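Long-range contacts in glucose dehydrogenase (Serratia sp. FS14, PDB 7CDY), which belongs to the glucose/sorbosone dehydrogenase family of beta-propeller proteins and binds a calcium ion between a strand of one propeller sheet and the long loop that follows it: residues G189-Q194 against Y227-A232; N145-A150 against P242-K247; G215-I220 against E255-Y260; A232-N237 against K247-P252. All coordinates share one frame; numbering follows the deposited sequence.

Contacts 1 and 3 build the calcium site from two directions: Tyr227 binds through its backbone oxygen in contact 1, Glu217 through its carboxylate in contact 3, and the same four waters complete the shell. Contact 1 is buried and loop-to-loop; contact 3 is partly buried and joins the edge pair of a four-stranded antiparallel sheet. The long excursion between strands 216-219 and 259-261 supplies a segment to contact 1, one to contact 2 and both to contact 4. Contact 2 lies at the surface and rests on a salt bridge, whereas contact 4, partly buried, relies on a backbone bridge and tyrosine packing. Gln256 ties contact 3 to contact 4.

Contact 1: G189-Q194 against Y227-A232; sequences GHRNPQ and YGWPLA. With CA (calcium ion), chain D.
Gly189, His190 and Arg191 pack against Tyr227 and Trp229 in a buried loop-to-loop contact beside the calcium ion, where the approach to strand 192-198 meets the long loop after strand 216-219. One direct hydrogen bond joins the backbones: Trp229 N donates a hydrogen bond to Gly189 O at 2.9 Å, from above the carbonyl plane. Gly189 has positive phi, and its alpha carbon lies so near the 227-229 backbone that a beta carbon would collide with Gly228 N. The same Gly189 O accepts from a calcium-bound water at 2.8 Å. The calcium ion itself is bound by Tyr227 O at 2.3 Å and by four waters, one of which also donates to Ala232 O; both carboxylate oxygens of Glu217 complete the shell. Arg191 is extended from CG to NE and runs over one face of the Trp229 indole. Its CD lies 3.4 Å from the centroid of the six-membered ring, a CH-pi contact, while Pro230 CB covers the opposite face. The guanidinium stands nearly upright to the indole, at 86°, with Trp229 CZ2 at its edge; NH1 bonds onward to His210 O, and Trp229 NE1 to Glu143. The His190 and Tyr227 rings are nearly parallel, at 8°, but slid apart, so that His190 CE1 meets Tyr227 CB at 3.6 Å. Ser187 and Glu209 hold the two imidazole nitrogens, and Leu222 N bonds to Tyr227 OH. His190 also touches Glu207 of strand 205-210, the neighbour of strand 192-198 in its four-stranded sheet.

Contact 2: N145-A150 against P242-K247; sequences NQRPTA and PIPEAK
Arg147 and Glu245 form a side-on, two-pronged salt bridge between two loops. Arg147 NE donates to Glu245 OE2 at 2.8 Å, nearly straight at 166°, in the guanidinium plane and onto the syn lone pair. Arg147 NH1 reaches the other oxygen, Glu245 OE1, at 3.0 Å along a more bent path and tilted from that plane. The carboxylate is turned 51° against the guanidinium, so the two flat groups are far from coplanar. A bend about chi3 (-56°) puts Arg147 NE within bonding distance of the acid, and the Glu245 chain is bent at chi2. Pro244 lies over one face of the guanidinium, with CG and CD both 3.4 Å from Arg147 NH1. Ile243 CG2 approaches Arg147 NE at 4.0 Å, and Pro148 CG meets Glu245 OE1 at 3.8 Å. Arg147 also touches Trp229. Behind it, Gln146 O accepts from both the backbone N and OG1 of Thr149, the latter at 2.7 Å, next to the 3-10 segment that starts at Arg147. Pro244 and Glu245 occupy the corners of a type I beta turn from Ile243 to Ala246. The contact is thus a surface pairing of a 3-10 segment with a beta turn, linking loops from two successive sheets of the beta-propeller fold.

Contact 3: G215-I220 against E255-Y260; sequences GDELNI and EQPLHY. With CA (calcium ion), chain D.
Strands 216-219 and 259-261 pair antiparallel at one side of a four-stranded propeller sheet, and the register is broken by a classic beta bulge, in which Leu258 and His259 both face Leu218. Among the backbone bonds, Leu218 N donates to His259 O at 2.8 Å, almost straight. Leu218 O takes His259 N at 3.3 Å and, weakly, Leu258 N. Glu217 and Tyr260 form the adjoining non-hydrogen-bonded pair, bordered by CA-H...O contacts from Tyr260 CA to Asp216 O and from Glu217 CA to His259 O.

The apolar contacts fall in two groups. Leu218 and Leu258 lie side by side, pointing the same way, and Leu258 CD2 touches both Leu218 CD2 and Ile220 CD1 at 3.9 Å; Trp206 also touches Leu258 and Ile220. Pro257 and Glu217 cross obliquely, Pro257 CB 3.9 Å from Glu217 CB.

The metal interactions centre on the Glu217 carboxylate. Extended beyond CG (chi2 -178°), the side chain offers both oxygens to the calcium ion, Glu217 OE1 at 2.5 Å and OE2 at 2.4 Å; Tyr227 O and four waters are the other ligands. Asn219 ND2 donates to Glu217 OE1 on its anti side, consistent with a second-shell residue that helps position a first-shell oxygen; ND2 also bonds to Glu207. One metal-bound water donates to Asn219 OD1 and Glu255 O, joining the segments through the calcium shell. Another water, not bound to the metal, bridges the backbones, accepting from Ile220 N and donating to Gln256 O at 3.1 Å.

Contact 4: A232-N237 against K247-P252; sequences ATYGIN and KGERVP
A backbone bridge between Ala232-Thr233 and Gly248-Glu249 closes a subsidiary loop within the long excursion that carries the calcium ligand Tyr227. Thr233 N donates to Gly248 O at 3.2 Å. Ala232 CA makes a CA-H...O contact with the same oxygen, also at 3.2 Å, and Glu249 CA returns one to Thr233 O. Beside this bridge Ala232 CB packs on Val251 CG2 at 3.6 Å; Val251 CG2 is set beside its own backbone N, anti to the carbonyl carbon. Thr233 turns its side chain away from the 247-252 segment and uses OG1 to accept from Gly235 N at 3.0 Å, an ST turn that bends the chain just past the bridge. The whole unit belongs to an irregular loop between strand 216-219 and the outermost strand 259-261 of a propeller sheet, and has no regular strand of its own. Tyr234 and Glu249 cross at about a right angle, with Tyr234 CE1 3.6 Å from Glu249 CB and 3.5 Å from OE1. The carboxylate plane is turned 43° from the ring, and OE2 forms a salt bridge with Arg262. Tyr234 also stacks on Tyr260, and its OH bonds to Gln256 OE1. A water at the ring edge donates to Tyr234 OH at 2.6 Å and accepts weakly from Arg250 NE, whose guanidinium has that hydroxyl oxygen over one face.

Contact 1: G189-Q194 against Y227-A232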
# COMPACT_ATOMS: atom_id res chain seq x y z
N GLY A 189 -5.46 13.95 -5.98
CA GLY A 189 -6.84 13.50 -6.09
C GLY A 189 -7.07 12.04 -5.78
O GLY A 189 -7.93 11.41 -6.40
N HIS A 190 -6.33 11.50 -4.81
CA HIS A 190 -6.50 10.13 -4.33
C HIS A 190 -7.22 10.15 -2.99
O HIS A 190 -7.13 11.11 -2.22
CB HIS A 190 -5.13 9.46 -4.20
CG HIS A 190 -4.36 9.41 -5.48
ND1 HIS A 190 -4.73 8.59 -6.53
CD2 HIS A 190 -3.27 10.09 -5.91
CE1 HIS A 190 -3.89 8.76 -7.54
NE2 HIS A 190 -2.99 9.66 -7.18
N ARG A 191 -7.97 9.07 -2.71
CA ARG A 191 -8.72 8.97 -1.46
C ARG A 191 -7.95 8.24 -0.36
O ARG A 191 -7.39 8.89 0.54
CB ARG A 191 -10.10 8.36 -1.69
CG ARG A 191 -10.98 8.39 -0.45
CD ARG A 191 -12.36 7.83 -0.77
NE ARG A 191 -13.17 7.72 0.44
CZ ARG A 191 -13.07 6.72 1.31
NH1 ARG A 191 -12.24 5.72 1.06
NH2 ARG A 191 -13.83 6.71 2.39
N ASN A 192 -7.93 6.91 -0.37
CA ASN A 192 -7.14 6.14 0.59
C ASN A 192 -6.50 4.96 -0.11
O ASN A 192 -7.10 3.88 -0.21
CB ASN A 192 -7.96 5.67 1.79
CG ASN A 192 -7.07 5.14 2.87
OD1 ASN A 192 -5.94 5.61 3.03
ND2 ASN A 192 -7.55 4.15 3.62
N PRO A 193 -5.28 5.13 -0.61
CA PRO A 193 -4.63 4.07 -1.41
C PRO A 193 -4.00 3.01 -0.52
O PRO A 193 -3.10 3.30 0.27
CB PRO A 193 -3.56 4.83 -2.21
CG PRO A 193 -3.28 6.07 -1.39
CD PRO A 193 -4.53 6.40 -0.61
N GLN A 194 -4.45 1.76 -0.69
CA GLN A 194 -3.85 0.63 0.01
C GLN A 194 -3.30 -0.40 -0.97
O GLN A 194 -3.07 -1.56 -0.59
CB GLN A 194 -4.80 0.04 1.05
CG GLN A 194 -5.03 1.01 2.23
CD GLN A 194 -5.87 0.43 3.36
OE1 GLN A 194 -6.65 -0.49 3.16
NE2 GLN A 194 -5.69 0.98 4.56
N TYR A 227 -6.61 12.52 -10.03
CA TYR A 227 -7.41 11.27 -9.98
C TYR A 227 -8.85 11.52 -9.48
O TYR A 227 -9.65 10.64 -9.32
CB TYR A 227 -6.58 10.08 -9.48
CG TYR A 227 -5.55 9.78 -10.54
CD1 TYR A 227 -4.39 10.52 -10.63
CD2 TYR A 227 -5.85 8.93 -11.57
CE1 TYR A 227 -3.54 10.38 -11.71
CE2 TYR A 227 -5.01 8.77 -12.64
CZ TYR A 227 -3.86 9.52 -12.72
OH TYR A 227 -3.09 9.39 -13.82
N GLY A 228 -9.11 12.80 -9.24
CA GLY A 228 -10.46 13.37 -9.06
C GLY A 228 -11.08 13.40 -7.68
O GLY A 228 -12.04 14.13 -7.53
N TRP A 229 -10.57 12.65 -6.73
CA TRP A 229 -11.26 12.63 -5.42
C TRP A 229 -11.17 14.01 -4.77
O TRP A 229 -10.09 14.56 -4.75
CB TRP A 229 -10.64 11.58 -4.49
CG TRP A 229 -11.24 11.56 -3.11
CD1 TRP A 229 -10.67 12.06 -1.98
CD2 TRP A 229 -12.55 11.12 -2.74
NE1 TRP A 229 -11.50 11.90 -0.91
CE2 TRP A 229 -12.66 11.30 -1.34
CE3 TRP A 229 -13.60 10.50 -3.41
CZ2 TRP A 229 -13.80 10.95 -0.62
CZ3 TRP A 229 -14.73 10.13 -2.71
CH2 TRP A 229 -14.81 10.36 -1.33
N PRO A 230 -12.24 14.59 -4.20
CA PRO A 230 -13.62 14.10 -4.10
C PRO A 230 -14.58 14.71 -5.11
O PRO A 230 -15.80 14.55 -4.96
CB PRO A 230 -14.03 14.56 -2.69
CG PRO A 230 -13.37 15.90 -2.58
CD PRO A 230 -12.04 15.77 -3.33
N LEU A 231 -14.05 15.38 -6.14
CA LEU A 231 -14.91 15.96 -7.18
C LEU A 231 -15.49 14.89 -8.09
O LEU A 231 -16.61 15.05 -8.61
CB LEU A 231 -14.09 16.91 -8.04
CG LEU A 231 -13.34 18.03 -7.31
CD1 LEU A 231 -12.53 18.89 -8.30
CD2 LEU A 231 -14.32 18.87 -6.52
N ALA A 232 -14.75 13.81 -8.32
CA ALA A 232 -15.21 12.69 -9.13
C ALA A 232 -15.11 11.43 -8.28
O ALA A 232 -14.11 11.22 -7.59
CB ALA A 232 -14.34 12.54 -10.37
CA CA D . -10.59 8.59 -8.84
O HOH W 1 -8.92 8.88 -7.12
O HOH W 2 -12.06 9.47 -7.16
O HOH W 3 -12.30 9.33 -10.30
O HOH W 4 -9.39 7.88 -10.87

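Contact 2: N145-A150 against P242-K247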
# COMPACT_ATOMS: atom_id res chain seq x y z
N ASN A 145 -9.06 11.61 5.88
CA ASN A 145 -10.50 11.79 6.03
C ASN A 145 -10.93 13.26 5.98
O ASN A 145 -12.00 13.60 6.48
CB ASN A 145 -11.10 11.07 7.25
CG ASN A 145 -12.55 10.69 7.05
OD1 ASN A 145 -13.03 10.58 5.91
ND2 ASN A 145 -13.27 10.50 8.15
N GLN A 146 -10.12 14.12 5.37
CA GLN A 146 -10.51 15.50 5.06
C GLN A 146 -10.61 15.58 3.54
O GLN A 146 -9.64 15.90 2.85
CB GLN A 146 -9.49 16.48 5.64
CG GLN A 146 -9.42 16.41 7.16
CD GLN A 146 -10.71 16.86 7.82
OE1 GLN A 146 -11.39 17.76 7.32
NE2 GLN A 146 -11.05 16.24 8.94
N ARG A 147 -11.80 15.29 3.02
CA ARG A 147 -11.96 15.01 1.58
C ARG A 147 -11.38 16.08 0.66
O ARG A 147 -10.64 15.72 -0.28
CB ARG A 147 -13.42 14.69 1.25
CG ARG A 147 -14.02 13.46 1.95
CD ARG A 147 -15.46 13.18 1.49
NE ARG A 147 -16.29 14.36 1.68
CZ ARG A 147 -16.99 14.60 2.79
NH1 ARG A 147 -17.68 15.73 2.90
NH2 ARG A 147 -17.01 13.72 3.78
N PRO A 148 -11.66 17.37 0.83
CA PRO A 148 -11.19 18.36 -0.15
C PRO A 148 -9.68 18.50 -0.21
O PRO A 148 -9.17 18.99 -1.23
CB PRO A 148 -11.83 19.68 0.31
CG PRO A 148 -12.91 19.29 1.25
CD PRO A 148 -12.49 18.00 1.88
N THR A 149 -8.95 18.07 0.82
CA THR A 149 -7.51 18.29 0.82
C THR A 149 -6.79 17.48 -0.26
O THR A 149 -5.68 17.85 -0.64
CB THR A 149 -6.90 18.02 2.21
OG1 THR A 149 -7.06 16.63 2.54
CG2 THR A 149 -7.55 18.90 3.27
N ALA A 150 -7.42 16.43 -0.80
CA ALA A 150 -6.80 15.67 -1.88
C ALA A 150 -6.57 16.54 -3.11
O ALA A 150 -5.65 16.27 -3.90
CB ALA A 150 -7.65 14.44 -2.23
N PRO A 242 -25.12 11.60 -1.60
CA PRO A 242 -23.90 11.81 -2.39
C PRO A 242 -22.78 12.40 -1.55
O PRO A 242 -23.00 13.11 -0.57
CB PRO A 242 -24.35 12.81 -3.46
CG PRO A 242 -25.84 12.65 -3.54
CD PRO A 242 -26.28 12.32 -2.16
N ILE A 243 -21.55 12.09 -1.96
CA ILE A 243 -20.40 12.82 -1.41
C ILE A 243 -20.60 14.31 -1.69
O ILE A 243 -20.89 14.68 -2.84
CB ILE A 243 -19.10 12.30 -2.06
CG1 ILE A 243 -18.80 10.86 -1.62
CG2 ILE A 243 -17.93 13.24 -1.78
CD1 ILE A 243 -18.50 10.67 -0.14
N PRO A 244 -20.51 15.18 -0.68
CA PRO A 244 -20.93 16.58 -0.87
C PRO A 244 -20.19 17.32 -1.96
O PRO A 244 -20.79 18.19 -2.62
CB PRO A 244 -20.68 17.21 0.51
CG PRO A 244 -20.73 16.08 1.46
CD PRO A 244 -20.19 14.89 0.73
N GLU A 245 -18.90 17.04 -2.16
CA GLU A 245 -18.08 17.74 -3.14
C GLU A 245 -18.20 17.16 -4.54
O GLU A 245 -17.68 17.76 -5.49
CB GLU A 245 -16.61 17.70 -2.71
CG GLU A 245 -16.33 18.25 -1.31
CD GLU A 245 -16.48 17.20 -0.21
OE1 GLU A 245 -16.29 17.56 0.97
OE2 GLU A 245 -16.80 16.03 -0.52
N ALA A 246 -18.86 16.02 -4.70
CA ALA A 246 -18.80 15.31 -5.97
C ALA A 246 -19.63 16.01 -7.04
O ALA A 246 -20.78 16.41 -6.80
CB ALA A 246 -19.26 13.86 -5.80
N LYS A 247 -19.05 16.14 -8.22
CA LYS A 247 -19.75 16.70 -9.37
C LYS A 247 -20.17 15.64 -10.37
O LYS A 247 -20.96 15.94 -11.27
CB LYS A 247 -18.87 17.73 -10.08
CG LYS A 247 -18.40 18.85 -9.17
CD LYS A 247 -19.59 19.56 -8.53
CE LYS A 247 -19.31 21.02 -8.23
NZ LYS A 247 -19.60 21.37 -6.80

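Contact 3: G215-I220 against E255-Y260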
# COMPACT_ATOMS: atom_id res chain seq x y z
N GLY A 215 -17.25 2.33 -5.09
CA GLY A 215 -16.33 3.06 -5.94
C GLY A 215 -14.85 2.83 -5.71
O GLY A 215 -14.04 3.73 -6.00
N ASP A 216 -14.44 1.65 -5.23
CA ASP A 216 -13.01 1.34 -5.19
C ASP A 216 -12.45 1.40 -6.60
O ASP A 216 -13.15 1.15 -7.59
CB ASP A 216 -12.80 -0.08 -4.64
CG ASP A 216 -13.09 -0.22 -3.14
OD1 ASP A 216 -13.55 0.74 -2.48
OD2 ASP A 216 -12.85 -1.34 -2.62
N GLU A 217 -11.16 1.74 -6.71
CA GLU A 217 -10.56 2.06 -8.00
C GLU A 217 -9.16 1.48 -8.14
O GLU A 217 -8.39 1.44 -7.18
CB GLU A 217 -10.29 3.56 -8.19
CG GLU A 217 -11.49 4.43 -8.15
CD GLU A 217 -11.13 5.89 -8.38
OE1 GLU A 217 -9.93 6.28 -8.34
OE2 GLU A 217 -12.06 6.66 -8.61
N LEU A 218 -8.83 1.12 -9.38
CA LEU A 218 -7.47 0.82 -9.81
C LEU A 218 -7.05 1.89 -10.82
O LEU A 218 -7.79 2.15 -11.77
CB LEU A 218 -7.45 -0.56 -10.48
CG LEU A 218 -6.16 -1.05 -11.14
CD1 LEU A 218 -5.11 -1.33 -10.09
CD2 LEU A 218 -6.43 -2.31 -11.94
N ASN A 219 -5.89 2.52 -10.60
CA ASN A 219 -5.38 3.61 -11.42
C ASN A 219 -3.96 3.32 -11.90
O ASN A 219 -3.21 2.59 -11.25
CB ASN A 219 -5.34 4.92 -10.62
CG ASN A 219 -6.73 5.42 -10.24
OD1 ASN A 219 -7.52 5.78 -11.11
ND2 ASN A 219 -7.02 5.48 -8.94
N ILE A 220 -3.57 3.95 -13.01
CA ILE A 220 -2.17 4.03 -13.43
C ILE A 220 -1.76 5.49 -13.33
O ILE A 220 -2.01 6.27 -14.26
CB ILE A 220 -1.95 3.48 -14.85
CG1 ILE A 220 -2.44 2.03 -14.98
CG2 ILE A 220 -0.47 3.58 -15.24
CD1 ILE A 220 -2.41 1.51 -16.43
N GLU A 255 -8.66 12.25 -14.20
CA GLU A 255 -8.40 11.01 -14.91
C GLU A 255 -9.30 9.90 -14.39
O GLU A 255 -9.50 9.75 -13.18
CB GLU A 255 -6.94 10.58 -14.70
CG GLU A 255 -5.92 11.52 -15.30
CD GLU A 255 -5.88 11.45 -16.82
OE1 GLU A 255 -5.45 10.42 -17.36
OE2 GLU A 255 -6.31 12.44 -17.46
N GLN A 256 -9.81 9.10 -15.31
CA GLN A 256 -10.64 7.98 -14.93
C GLN A 256 -9.79 6.83 -14.39
O GLN A 256 -8.62 6.68 -14.76
CB GLN A 256 -11.43 7.48 -16.14
CG GLN A 256 -12.65 8.33 -16.44
CD GLN A 256 -13.73 8.12 -15.41
OE1 GLN A 256 -14.28 7.03 -15.31
NE2 GLN A 256 -14.03 9.17 -14.63
N PRO A 257 -10.35 6.01 -13.51
CA PRO A 257 -9.65 4.78 -13.13
C PRO A 257 -9.53 3.84 -14.32
O PRO A 257 -10.29 3.91 -15.29
CB PRO A 257 -10.54 4.18 -12.03
CG PRO A 257 -11.86 4.81 -12.21
CD PRO A 257 -11.64 6.17 -12.82
N LEU A 258 -8.51 2.99 -14.26
CA LEU A 258 -8.39 1.90 -15.21
C LEU A 258 -9.54 0.91 -15.04
O LEU A 258 -10.08 0.38 -16.02
CB LEU A 258 -7.05 1.21 -14.99
CG LEU A 258 -6.79 -0.04 -15.81
CD1 LEU A 258 -6.77 0.36 -17.28
CD2 LEU A 258 -5.48 -0.68 -15.40
N HIS A 259 -9.93 0.67 -13.79
CA HIS A 259 -10.97 -0.27 -13.46
C HIS A 259 -11.58 0.19 -12.14
O HIS A 259 -10.88 0.77 -11.30
CB HIS A 259 -10.36 -1.66 -13.29
CG HIS A 259 -11.34 -2.78 -13.42
ND1 HIS A 259 -11.86 -3.17 -14.63
CD2 HIS A 259 -11.92 -3.57 -12.48
CE1 HIS A 259 -12.71 -4.17 -14.44
NE2 HIS A 259 -12.76 -4.43 -13.14
N TYR A 260 -12.87 -0.04 -11.97
CA TYR A 260 -13.54 0.40 -10.75
C TYR A 260 -14.58 -0.62 -10.33
O TYR A 260 -15.03 -1.45 -11.13
CB TYR A 260 -14.17 1.80 -10.90
CG TYR A 260 -15.16 1.92 -12.04
CD1 TYR A 260 -16.51 1.62 -11.87
CD2 TYR A 260 -14.74 2.33 -13.30
CE1 TYR A 260 -17.40 1.72 -12.92
CE2 TYR A 260 -15.62 2.44 -14.35
CZ TYR A 260 -16.95 2.13 -14.15
OH TYR A 260 -17.83 2.24 -15.20
CA CA D . -10.59 8.59 -8.84
O HOH W 4 -9.39 7.88 -10.87
O HOH W 5 -5.87 5.33 -14.27
O HOH W 2 -12.06 9.47 -7.16
O HOH W 1 -8.92 8.88 -7.12
O HOH W 3 -12.30 9.33 -10.30

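Contact 4: A232-N237 against K247-P252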
# COMPACT_ATOMS: atom_id res chain seq x y z
N ALA A 232 -14.75 13.81 -8.32
CA ALA A 232 -15.21 12.69 -9.13
C ALA A 232 -15.11 11.43 -8.28
O ALA A 232 -14.11 11.22 -7.59
CB ALA A 232 -14.34 12.54 -10.37
N THR A 233 -16.17 10.61 -8.32
CA THR A 233 -16.16 9.35 -7.58
C THR A 233 -17.24 8.44 -8.13
O THR A 233 -18.26 8.90 -8.66
CB THR A 233 -16.37 9.58 -6.08
OG1 THR A 233 -16.30 8.32 -5.40
CG2 THR A 233 -17.72 10.21 -5.79
N TYR A 234 -16.99 7.13 -8.04
CA TYR A 234 -18.00 6.11 -8.31
C TYR A 234 -18.75 5.67 -7.06
O TYR A 234 -19.62 4.79 -7.16
CB TYR A 234 -17.36 4.90 -9.03
CG TYR A 234 -17.14 5.16 -10.50
CD1 TYR A 234 -18.20 5.13 -11.39
CD2 TYR A 234 -15.89 5.51 -10.97
CE1 TYR A 234 -18.01 5.39 -12.74
CE2 TYR A 234 -15.69 5.78 -12.32
CZ TYR A 234 -16.77 5.73 -13.19
OH TYR A 234 -16.61 6.01 -14.53
N GLY A 235 -18.47 6.26 -5.91
CA GLY A 235 -19.16 5.94 -4.68
C GLY A 235 -20.07 7.06 -4.21
O GLY A 235 -20.18 8.13 -4.83
N ILE A 236 -20.75 6.79 -3.10
CA ILE A 236 -21.59 7.76 -2.41
C ILE A 236 -21.13 7.81 -0.95
O ILE A 236 -20.24 7.08 -0.54
CB ILE A 236 -23.10 7.44 -2.52
CG1 ILE A 236 -23.42 6.08 -1.89
CG2 ILE A 236 -23.51 7.48 -3.98
CD1 ILE A 236 -24.90 5.66 -1.97
N ASN A 237 -21.71 8.72 -0.17
CA ASN A 237 -21.35 8.77 1.23
C ASN A 237 -22.01 7.62 1.99
O ASN A 237 -22.99 7.00 1.53
CB ASN A 237 -21.71 10.12 1.86
CG ASN A 237 -20.70 10.57 2.89
OD1 ASN A 237 -19.86 9.77 3.33
ND2 ASN A 237 -20.76 11.83 3.29
N LYS A 247 -19.05 16.14 -8.22
CA LYS A 247 -19.75 16.70 -9.37
C LYS A 247 -20.17 15.64 -10.37
O LYS A 247 -20.96 15.94 -11.27
CB LYS A 247 -18.87 17.73 -10.08
CG LYS A 247 -18.40 18.85 -9.17
CD LYS A 247 -19.59 19.56 -8.53
CE LYS A 247 -19.31 21.02 -8.23
NZ LYS A 247 -19.60 21.37 -6.80
N GLY A 248 -19.66 14.42 -10.25
CA GLY A 248 -20.02 13.37 -11.18
C GLY A 248 -19.13 12.17 -11.00
O GLY A 248 -18.21 12.15 -10.18
N GLU A 249 -19.44 11.14 -11.78
CA GLU A 249 -18.54 10.00 -11.93
C GLU A 249 -17.39 10.35 -12.87
O GLU A 249 -16.27 9.85 -12.70
CB GLU A 249 -19.31 8.78 -12.45
CG GLU A 249 -20.39 8.29 -11.50
CD GLU A 249 -21.25 7.16 -12.06
OE1 GLU A 249 -21.14 6.85 -13.26
OE2 GLU A 249 -22.03 6.59 -11.28
N ARG A 250 -17.66 11.18 -13.87
CA ARG A 250 -16.67 11.68 -14.82
C ARG A 250 -16.64 13.19 -14.72
O ARG A 250 -17.69 13.85 -14.83
CB ARG A 250 -17.04 11.28 -16.25
CG ARG A 250 -17.11 9.79 -16.47
CD ARG A 250 -17.58 9.49 -17.87
NE ARG A 250 -17.63 8.05 -18.13
CZ ARG A 250 -16.66 7.38 -18.73
NH1 ARG A 250 -15.55 8.00 -19.12
NH2 ARG A 250 -16.79 6.08 -18.94
N VAL A 251 -15.45 13.76 -14.53
CA VAL A 251 -15.28 15.19 -14.33
C VAL A 251 -14.11 15.62 -15.20
O VAL A 251 -13.01 15.08 -15.07
CB VAL A 251 -15.02 15.55 -12.85
CG1 VAL A 251 -14.73 17.04 -12.72
CG2 VAL A 251 -16.21 15.15 -11.97
N PRO A 252 -14.29 16.57 -16.12
CA PRO A 252 -13.19 16.95 -17.01
C PRO A 252 -12.03 17.53 -16.21
O PRO A 252 -12.22 18.20 -15.19
CB PRO A 252 -13.82 17.99 -17.93
CG PRO A 252 -14.93 18.57 -17.13
CD PRO A 252 -15.49 17.41 -16.35
O HOH W 6 -18.59 5.73 -16.20